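Local coordinates for protein PPR (Rhodospirillum centenum, PDB 1MZU) that senses light through a chromophore-bearing photoactive yellow protein domain, the N-terminal part of a sensor histidine kinase that probably phosphorylates itself on histidine to pass the signal on, at residues P78-R83 against F99-Q104. Numbering follows the deposited sequence.
Sequences PAFSGR and FVFDFQ. With HC4 (4'-hydroxycinnamic acid), chain D.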
loop_
_atom_site.group_PDB
_atom_site.type_symbol
_atom_site.label_atom_id
_atom_site.label_comp_id
_atom_site.label_asym_id
_atom_site.label_seq_id
_atom_site.Cartn_x
_atom_site.Cartn_y
_atom_site.Cartn_z
ATOM N N PRO A 78 -0.827 -10.305 -10.980
ATOM C CA PRO A 78 -2.294 -10.197 -10.939
ATOM C C PRO A 78 -2.956 -10.307 -9.559
ATOM O O PRO A 78 -4.036 -9.757 -9.352
ATOM C CB PRO A 78 -2.742 -11.324 -11.862
ATOM C CG PRO A 78 -1.694 -11.306 -12.898
ATOM C CD PRO A 78 -0.440 -11.229 -12.071
ATOM N N ALA A 79 -2.281 -10.961 -8.614
ATOM C CA ALA A 79 -2.804 -11.126 -7.255
ATOM C C ALA A 79 -2.804 -9.828 -6.445
ATOM O O ALA A 79 -3.571 -9.698 -5.498
ATOM C CB ALA A 79 -2.010 -12.196 -6.509
ATOM N N PHE A 80 -1.958 -8.873 -6.828
ATOM C CA PHE A 80 -1.871 -7.597 -6.114
ATOM C C PHE A 80 -2.206 -6.390 -6.997
ATOM O O PHE A 80 -3.216 -5.741 -6.745
ATOM C CB PHE A 80 -0.483 -7.444 -5.446
ATOM C CG PHE A 80 -0.453 -6.549 -4.195
ATOM C CD1 PHE A 80 -1.039 -5.256 -4.168
ATOM C CD2 PHE A 80 0.268 -6.969 -3.065
ATOM C CE1 PHE A 80 -0.896 -4.393 -3.039
ATOM C CE2 PHE A 80 0.422 -6.118 -1.924
ATOM C CZ PHE A 80 -0.165 -4.822 -1.919
ATOM N N SER A 81 -1.358 -6.063 -7.982
ATOM C CA SER A 81 -1.599 -4.900 -8.856
ATOM C C SER A 81 -2.784 -5.086 -9.771
ATOM O O SER A 81 -3.489 -4.125 -10.068
ATOM C CB SER A 81 -0.358 -4.506 -9.685
ATOM O OG SER A 81 -0.038 -5.473 -10.666
ATOM N N GLY A 82 -3.020 -6.340 -10.172
ATOM C CA GLY A 82 -4.154 -6.676 -11.028
ATOM C C GLY A 82 -5.445 -6.424 -10.262
ATOM O O GLY A 82 -6.371 -5.819 -10.796
ATOM N N ARG A 83 -5.457 -6.820 -8.984
ATOM C CA ARG A 83 -6.602 -6.620 -8.078
ATOM C C ARG A 83 -6.856 -5.124 -7.859
ATOM O O ARG A 83 -8.004 -4.686 -7.779
ATOM C CB ARG A 83 -6.337 -7.294 -6.736
ATOM C CG ARG A 83 -7.280 -8.428 -6.425
ATOM C CD ARG A 83 -6.744 -9.251 -5.299
ATOM N NE ARG A 83 -7.624 -10.333 -4.885
ATOM C CZ ARG A 83 -7.191 -11.490 -4.385
ATOM N NH1 ARG A 83 -5.886 -11.728 -4.258
ATOM N NH2 ARG A 83 -8.061 -12.376 -3.927
ATOM N N PHE A 99 -0.179 -12.339 1.538
ATOM C CA PHE A 99 0.941 -12.026 0.652
ATOM C C PHE A 99 2.265 -12.125 1.395
ATOM O O PHE A 99 2.301 -12.134 2.625
ATOM C CB PHE A 99 0.775 -10.593 0.106
ATOM C CG PHE A 99 1.382 -10.385 -1.250
ATOM C CD1 PHE A 99 0.770 -10.933 -2.385
ATOM C CD2 PHE A 99 2.596 -9.682 -1.397
ATOM C CE1 PHE A 99 1.355 -10.791 -3.657
ATOM C CE2 PHE A 99 3.201 -9.530 -2.664
ATOM C CZ PHE A 99 2.580 -10.086 -3.799
ATOM N N VAL A 100 3.350 -12.189 0.627
ATOM C CA VAL A 100 4.696 -12.274 1.176
ATOM C C VAL A 100 5.594 -11.261 0.447
ATOM O O VAL A 100 5.646 -11.233 -0.787
ATOM C CB VAL A 100 5.247 -13.757 1.133
ATOM C CG1 VAL A 100 5.430 -14.272 -0.300
ATOM C CG2 VAL A 100 6.535 -13.885 1.922
ATOM N N PHE A 101 6.198 -10.364 1.224
ATOM C CA PHE A 101 7.097 -9.337 0.708
ATOM C C PHE A 101 8.538 -9.845 0.629
ATOM O O PHE A 101 9.136 -10.217 1.651
ATOM C CB PHE A 101 7.011 -8.065 1.561
ATOM C CG PHE A 101 5.813 -7.204 1.257
ATOM C CD1 PHE A 101 5.240 -7.206 -0.030
ATOM C CD2 PHE A 101 5.244 -6.383 2.254
ATOM C CE1 PHE A 101 4.111 -6.408 -0.334
ATOM C CE2 PHE A 101 4.107 -5.573 1.966
ATOM C CZ PHE A 101 3.541 -5.593 0.657
ATOM N N ASP A 102 9.075 -9.866 -0.596
ATOM C CA ASP A 102 10.435 -10.341 -0.883
ATOM C C ASP A 102 11.500 -9.245 -0.776
ATOM O O ASP A 102 11.954 -8.678 -1.787
ATOM C CB ASP A 102 10.480 -10.996 -2.272
ATOM C CG ASP A 102 11.671 -11.921 -2.448
ATOM O OD1 ASP A 102 11.872 -12.810 -1.582
ATOM O OD2 ASP A 102 12.397 -11.762 -3.455
ATOM N N PHE A 103 11.912 -8.981 0.463
ATOM C CA PHE A 103 12.927 -7.976 0.764
ATOM C C PHE A 103 14.329 -8.539 0.571
ATOM O O PHE A 103 14.484 -9.713 0.247
ATOM C CB PHE A 103 12.743 -7.453 2.196
ATOM C CG PHE A 103 11.473 -6.660 2.406
ATOM C CD1 PHE A 103 10.902 -6.545 3.691
ATOM C CD2 PHE A 103 10.847 -6.003 1.327
ATOM C CE1 PHE A 103 9.711 -5.776 3.897
ATOM C CE2 PHE A 103 9.674 -5.242 1.514
ATOM C CZ PHE A 103 9.099 -5.122 2.796
ATOM N N GLN A 104 15.343 -7.706 0.799
ATOM C CA GLN A 104 16.746 -8.096 0.647
ATOM C C GLN A 104 17.188 -9.156 1.656
ATOM O O GLN A 104 17.894 -10.103 1.304
ATOM C CB GLN A 104 17.648 -6.861 0.771
ATOM C CG GLN A 104 17.320 -5.763 -0.222
ATOM C CD GLN A 104 18.421 -4.745 -0.355
ATOM O OE1 GLN A 104 18.502 -3.795 0.422
ATOM N NE2 GLN A 104 19.269 -4.922 -1.363
HETATM C C1 HC4 D . 8.073 -5.883 -3.213
HETATM O O1 HC4 D . 8.858 -5.404 -4.097
HETATM C C2 HC4 D . 7.686 -5.200 -2.005
HETATM C C3 HC4 D . 8.243 -4.053 -1.629
HETATM C "C1'" HC4 D . 7.730 -3.173 -0.618
HETATM C "C2'" HC4 D . 8.454 -1.932 -0.324
HETATM C "C3'" HC4 D . 7.919 -1.008 0.602
HETATM C "C4'" HC4 D . 6.647 -1.260 1.190
HETATM C "C5'" HC4 D . 5.947 -2.459 0.901
HETATM C "C6'" HC4 D . 6.485 -3.373 -0.004
HETATM O "O4'" HC4 D . 6.113 -0.418 2.050
#
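In the PAS fold of this photoactive yellow protein domain, the long helix 78-89 packs against the edge strand 94-102 through a cluster of aromatic rings in which Phe-80 meets both Phe-99 and Phe-101, the latter lying against the 4'-hydroxycinnamic acid chromophore. Phe-80 and Phe-99 form a T-shaped pair, with ring centroids 5.1 Å apart and planes at 87°. Phe-80 supplies the edge: its CD2 stands 3.7 Å above the plane of the Phe-99 ring, over the centre, and so lies almost equally far from all six ring carbons. With CG anti to the backbone N (chi1 -153°), the Phe-80 ring is carried from segment 78-83 toward the sheet. There its neighbours include Phe-97, Ile-112 and Ile-125, and no hydrogen bond joins the two segments. The next atom along the same ring edge, Phe-80 CE2, meets Phe-101 CE1 at 4.0 Å, the two side chains crossing at about a right angle. Phe-101 thus touches both the helix and the chromophore, and an alanine here would probably open a gap beside Phe-80 and leave the C5'-C6' edge of the phenol ring without the aromatic face it rests on. Phe-103 approaches the chromophore edge-on, its CE2 3.6 Å from C1', whereas Phe-101 offers a face, with C6' of the chromophore 3.6 Å above the centre of its ring.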